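Local coordinates for coat protein (Pseudomonas phage PP7, PDB 2QUD) that self-assembles into a T=3 icosahedral capsid, packages the viral RNA genome as a dimer bound to its packaging signals, and represses translation of the viral replicase, at residues E114-V117 with P122-R125; T7-L10 with A15-T18. All coordinates share one frame; numbering follows the deposited sequence.

How the contacts relate
The two contacts lie at opposite ends of the chain sequence, contact 2 in the N-terminal hairpin of strands 7-12 and 15-24 and contact 1 where the tail doubles back on helix 111-119. Their centres are 27 Å apart, and their nearest atoms stay about 14 Å from each other. Between them along the chain come the remaining strands of the six-stranded antiparallel sheet and helix 94-109. Both touch the second subunit, in opposite senses: the hairpin receives Gln112 from the partner's helix 111-119, whereas the tail reaches Gln29 and Phe31 of the partner's strand 29-32. Both ends of the chain therefore contribute to the dimer interface.

Contact 1. Residues E114-V117 with P122-R125; sequences EDLV and PLGR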
ATOM      1  N   GLU A 114       5.848   0.428  10.200  1.00 20.43           N
ATOM      2  CA  GLU A 114       5.038  -0.219  11.222  1.00 22.01           C
ATOM      3  C   GLU A 114       4.775   0.759  12.379  1.00 21.70           C
ATOM      4  O   GLU A 114       3.660   0.877  12.852  1.00 22.13           O
ATOM      5  CB  GLU A 114       5.701  -1.497  11.766  1.00 22.78           C
ATOM      6  CG  GLU A 114       4.782  -2.283  12.706  1.00 20.76           C
ATOM      7  CD  GLU A 114       5.344  -3.593  13.202  1.00 25.08           C
ATOM      8  OE1 GLU A 114       6.396  -4.035  12.705  1.00 28.91           O
ATOM      9  OE2 GLU A 114       4.716  -4.186  14.111  1.00 28.99           O
ATOM     10  N   ASP A 115       5.821   1.441  12.836  1.00 22.90           N
ATOM     11  CA  ASP A 115       5.697   2.339  13.993  1.00 22.27           C
ATOM     12  C   ASP A 115       4.894   3.599  13.641  1.00 23.08           C
ATOM     13  O   ASP A 115       4.220   4.191  14.487  1.00 24.84           O
ATOM     14  CB  ASP A 115       7.094   2.670  14.534  1.00 24.63           C
ATOM     15  CG  ASP A 115       7.127   2.875  16.040  1.00 31.79           C
ATOM     16  OD1 ASP A 115       8.101   3.491  16.497  1.00 32.41           O
ATOM     17  OD2 ASP A 115       6.242   2.383  16.759  1.00 32.32           O
ATOM     18  N   LEU A 116       4.969   4.006  12.386  1.00 21.54           N
ATOM     19  CA  LEU A 116       4.178   5.117  11.881  1.00 24.36           C
ATOM     20  C   LEU A 116       2.698   4.780  11.925  1.00 26.04           C
ATOM     21  O   LEU A 116       1.893   5.569  12.410  1.00 23.55           O
ATOM     22  CB  LEU A 116       4.614   5.508  10.455  1.00 24.56           C
ATOM     23  CG  LEU A 116       3.790   6.570   9.729  1.00 25.55           C
ATOM     24  CD1 LEU A 116       3.759   7.928  10.481  1.00 24.49           C
ATOM     25  CD2 LEU A 116       4.333   6.717   8.305  1.00 26.18           C
ATOM     26  N   VAL A 117       2.322   3.611  11.404  1.00 23.08           N
ATOM     27  CA  VAL A 117       0.917   3.221  11.400  1.00 21.45           C
ATOM     28  C   VAL A 117       0.343   2.853  12.767  1.00 22.52           C
ATOM     29  O   VAL A 117      -0.805   3.183  13.072  1.00 24.57           O
ATOM     30  CB  VAL A 117       0.672   2.100  10.360  1.00 24.54           C
ATOM     31  CG1 VAL A 117      -0.744   1.494  10.500  1.00 22.61           C
ATOM     32  CG2 VAL A 117       0.951   2.683   8.951  1.00 21.71           C
ATOM     33  N   PRO A 122       6.773   9.603  13.380  1.00 30.86           N
ATOM     34  CA  PRO A 122       7.263   9.955  12.048  1.00 28.96           C
ATOM     35  C   PRO A 122       8.461   9.121  11.579  1.00 27.51           C
ATOM     36  O   PRO A 122       9.235   8.625  12.402  1.00 28.50           O
ATOM     37  CB  PRO A 122       7.667  11.426  12.202  1.00 33.75           C
ATOM     38  CG  PRO A 122       6.938  11.913  13.381  1.00 39.00           C
ATOM     39  CD  PRO A 122       6.867  10.753  14.306  1.00 34.25           C
ATOM     40  N   LEU A 123       8.591   8.950  10.269  1.00 28.07           N
ATOM     41  CA  LEU A 123       9.718   8.202   9.688  1.00 26.98           C
ATOM     42  C   LEU A 123      11.056   8.905   9.914  1.00 26.57           C
ATOM     43  O   LEU A 123      11.114  10.107  10.140  1.00 30.34           O
ATOM     44  CB  LEU A 123       9.537   7.999   8.188  1.00 24.03           C
ATOM     45  CG  LEU A 123       8.300   7.224   7.710  1.00 28.41           C
ATOM     46  CD1 LEU A 123       8.305   7.154   6.193  1.00 28.30           C
ATOM     47  CD2 LEU A 123       8.226   5.820   8.350  1.00 25.43           C
ATOM     48  N   GLY A 124      12.120   8.117   9.831  1.00 27.34           N
ATOM     49  CA  GLY A 124      13.485   8.620   9.900  1.00 26.43           C
ATOM     50  C   GLY A 124      14.123   8.287  11.237  1.00 26.19           C
ATOM     51  O   GLY A 124      13.581   8.633  12.289  1.00 32.48           O
ATOM     52  N   ARG A 125      15.260   7.603  11.198  1.00 29.54           N
ATOM     53  CA  ARG A 125      16.028   7.283  12.407  1.00 30.82           C
ATOM     54  C   ARG A 125      17.474   7.668  12.229  1.00 36.05           C
ATOM     55  O   ARG A 125      18.155   7.877  13.235  1.00 37.71           O
ATOM     56  CB  ARG A 125      15.955   5.798  12.717  1.00 27.35           C
ATOM     57  CG  ARG A 125      14.561   5.282  12.989  1.00 28.77           C
ATOM     58  CD  ARG A 125      13.916   5.839  14.255  1.00 31.23           C
ATOM     59  NE  ARG A 125      12.605   5.227  14.458  1.00 32.77           N
ATOM     60  CZ  ARG A 125      11.465   5.586  13.867  1.00 33.11           C
ATOM     61  NH1 ARG A 125      11.383   6.649  13.067  1.00 28.37           N
ATOM     62  NH2 ARG A 125      10.365   4.896  14.133  1.00 34.84           N
ATOM     63  OXT ARG A 125      17.969   7.782  11.103  1.00 31.04           O
TER
HETATM   64  O   HOH W   1      10.775   2.307  15.907  1.00 50.83           O
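Leu116 and Leu123 form the close-packed side of this contact, their side chains crossing at about a right angle. Methyl CD2 of Leu116 lies 4.0 Å from CD2 of Leu123 and equally near its CG, so one methyl rests on the branch point as well as on the tip of its partner. The other methyl of Leu116, CD1, faces CA of Pro122 at 4.3 Å. Both leucines are buried, and the second subunit helps to enclose them, with its Val59 packing on Leu116 and its Phe31 on Leu123.

The motif is a C-terminal tail folded back along the helix it has just left. Helix 111-119 ends, the chain reverses, and the final residues run back beside the helix as far as Gln112, which holds the backbone of the tail through a hydrogen bond from Gly124 N to its side-chain OE1.

Toward solvent the contact is looser and polar. Asp115 OD1 and Arg125 NH2 make a salt bridge at a long 3.6 Å, with the carboxylate and guanidinium planes turned 58° apart. A water sits in the guanidinium plane at its edge, accepting from Arg125 NH2 and donating to Asp115 OD1 at 3.0 Å. The other carboxylate oxygen, OD2, is hydrogen-bonded to Asn119 ND2. A bend at chi2 (-66°) curls the arginine back over its own segment, where the guanidinium's orientation is fixed by two bonds that NH1 donates to carbonyls: one to Pro122 O at 3.0 Å, in that carbonyl's plane, and one to Gly124 O at 3.1 Å, approached from above its plane.

Contact 2. Residues T7-L10 with A15-T18; sequences TIVL and ATRT
Leu10 and Arg17 are joined by two backbone hydrogen bonds: Leu10 N donates to Arg17 O at 2.8 Å, and Arg17 N returns the bond to Leu10 O at 2.7 Å. They form the hydrogen-bonded pair of an antiparallel beta hairpin, strands 7-12 and 15-24, at one margin of the chain's six-stranded sheet. Both bonds are nearly straight, the one from Leu10 N having an N-H...O angle of 170°. The next pair, Val9 with Thr18, is non-hydrogen-bonded, and its CA atoms come closer together, at 4.5 Å. Weaker CA-H...O contacts supplement the pairing, the shorter one running from Thr16 CA to Leu10 O at 3.2 Å.

The side chains of Leu10 and Arg17 leave from the same face of the sheet but then part. Leu10 is buried, packing on Leu19, further along strand 15-24, and on Ser106 of the second subunit. The arginine chain bends at chi2 (-72°) and again at chi3, which carries its guanidinium away from strand 7-10; there NE forms a salt bridge with Glu33. The side chain of Arg17 lies about 10 Å from the side chain of Arg43, which binds RNA.

On the face that carries Val9 and Thr18, the branches of Val9, Thr16, Thr18 and Thr7 touch in pairs. Val9 touches two threonines with its two branches: CG1, anti to the backbone nitrogen (chi1 -178°), turns to Thr16 CB at 3.9 Å, while CG2 turns to Thr18 OG1. Val9 and Thr18 lie side by side and point the same way. Beyond them Thr7 and Thr18 cross obliquely, methyl against methyl, with Thr7 CG2 3.8 Å from Thr18 CG2.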
ATOM      1  N   THR A   7      -9.434 -16.466  -5.396  1.00 13.74           N
ATOM      2  CA  THR A   7      -8.960 -16.060  -4.082  1.00 15.14           C
ATOM      3  C   THR A   7      -7.573 -15.384  -4.152  1.00 13.08           C
ATOM      4  O   THR A   7      -6.821 -15.523  -5.101  1.00 14.21           O
ATOM      5  CB  THR A   7      -8.833 -17.281  -3.119  1.00 14.40           C
ATOM      6  OG1 THR A   7      -7.845 -18.190  -3.640  1.00 18.75           O
ATOM      7  CG2 THR A   7     -10.178 -18.019  -2.895  1.00 14.42           C
ATOM      8  N   ILE A   8      -7.259 -14.693  -3.067  1.00 14.74           N
ATOM      9  CA  ILE A   8      -5.910 -14.236  -2.747  1.00 14.78           C
ATOM     10  C   ILE A   8      -5.638 -14.605  -1.274  1.00 13.12           C
ATOM     11  O   ILE A   8      -6.503 -14.448  -0.426  1.00 15.34           O
ATOM     12  CB  ILE A   8      -5.696 -12.745  -3.065  1.00 17.43           C
ATOM     13  CG1 ILE A   8      -4.244 -12.333  -2.821  1.00 16.13           C
ATOM     14  CG2 ILE A   8      -6.656 -11.863  -2.338  1.00 20.13           C
ATOM     15  CD1 ILE A   8      -3.870 -10.973  -3.435  1.00 21.62           C
ATOM     16  N   VAL A   9      -4.476 -15.224  -1.019  1.00 16.07           N
ATOM     17  CA  VAL A   9      -4.126 -15.751   0.304  1.00 16.98           C
ATOM     18  C   VAL A   9      -2.996 -14.923   0.909  1.00 17.88           C
ATOM     19  O   VAL A   9      -1.908 -14.794   0.296  1.00 19.60           O
ATOM     20  CB  VAL A   9      -3.704 -17.218   0.190  1.00 18.98           C
ATOM     21  CG1 VAL A   9      -3.371 -17.806   1.599  1.00 20.63           C
ATOM     22  CG2 VAL A   9      -4.779 -18.036  -0.539  1.00 20.10           C
ATOM     23  N   LEU A  10      -3.259 -14.343   2.078  1.00 18.24           N
ATOM     24  CA  LEU A  10      -2.291 -13.563   2.838  1.00 18.04           C
ATOM     25  C   LEU A  10      -1.724 -14.474   3.918  1.00 20.17           C
ATOM     26  O   LEU A  10      -2.481 -15.148   4.620  1.00 21.86           O
ATOM     27  CB  LEU A  10      -2.933 -12.342   3.488  1.00 18.19           C
ATOM     28  CG  LEU A  10      -3.732 -11.429   2.522  1.00 20.93           C
ATOM     29  CD1 LEU A  10      -4.186 -10.148   3.204  1.00 20.21           C
ATOM     30  CD2 LEU A  10      -2.963 -11.122   1.253  1.00 25.00           C
ATOM     31  N   ALA A  15       0.287 -18.780   9.672  1.00 33.35           N
ATOM     32  CA  ALA A  15      -1.142 -18.420   9.569  1.00 30.34           C
ATOM     33  C   ALA A  15      -1.501 -17.856   8.189  1.00 29.48           C
ATOM     34  O   ALA A  15      -0.667 -17.239   7.564  1.00 24.81           O
ATOM     35  CB  ALA A  15      -1.529 -17.411  10.625  1.00 25.40           C
ATOM     36  N   THR A  16      -2.727 -18.112   7.734  1.00 25.37           N
ATOM     37  CA  THR A  16      -3.181 -17.635   6.428  1.00 22.76           C
ATOM     38  C   THR A  16      -4.569 -17.047   6.573  1.00 23.72           C
ATOM     39  O   THR A  16      -5.355 -17.473   7.432  1.00 24.96           O
ATOM     40  CB  THR A  16      -3.159 -18.724   5.332  1.00 30.00           C
ATOM     41  OG1 THR A  16      -4.015 -19.795   5.730  1.00 27.51           O
ATOM     42  CG2 THR A  16      -1.696 -19.244   5.070  1.00 30.06           C
ATOM     43  N   ARG A  17      -4.829 -16.018   5.751  1.00 17.67           N
ATOM     44  CA  ARG A  17      -6.108 -15.308   5.659  1.00 17.51           C
ATOM     45  C   ARG A  17      -6.474 -15.352   4.189  1.00 17.99           C
ATOM     46  O   ARG A  17      -5.720 -14.864   3.343  1.00 18.93           O
ATOM     47  CB  ARG A  17      -5.934 -13.842   6.114  1.00 20.11           C
ATOM     48  CG  ARG A  17      -5.374 -13.657   7.540  1.00 24.88           C
ATOM     49  CD  ARG A  17      -6.364 -14.026   8.584  1.00 24.73           C
ATOM     50  NE  ARG A  17      -7.485 -13.085   8.635  1.00 22.92           N
ATOM     51  CZ  ARG A  17      -7.483 -11.905   9.257  1.00 25.21           C
ATOM     52  NH1 ARG A  17      -6.433 -11.464   9.912  1.00 25.81           N
ATOM     53  NH2 ARG A  17      -8.568 -11.148   9.208  1.00 26.92           N
ATOM     54  N   THR A  18      -7.626 -15.956   3.868  1.00 16.77           N
ATOM     55  CA  THR A  18      -8.033 -16.127   2.473  1.00 14.46           C
ATOM     56  C   THR A  18      -9.138 -15.129   2.158  1.00 15.97           C
ATOM     57  O   THR A  18     -10.140 -15.120   2.839  1.00 16.65           O
ATOM     58  CB  THR A  18      -8.532 -17.560   2.211  1.00 17.97           C
ATOM     59  OG1 THR A  18      -7.480 -18.480   2.518  1.00 18.83           O
ATOM     60  CG2 THR A  18      -9.023 -17.730   0.765  1.00 21.15           C
TER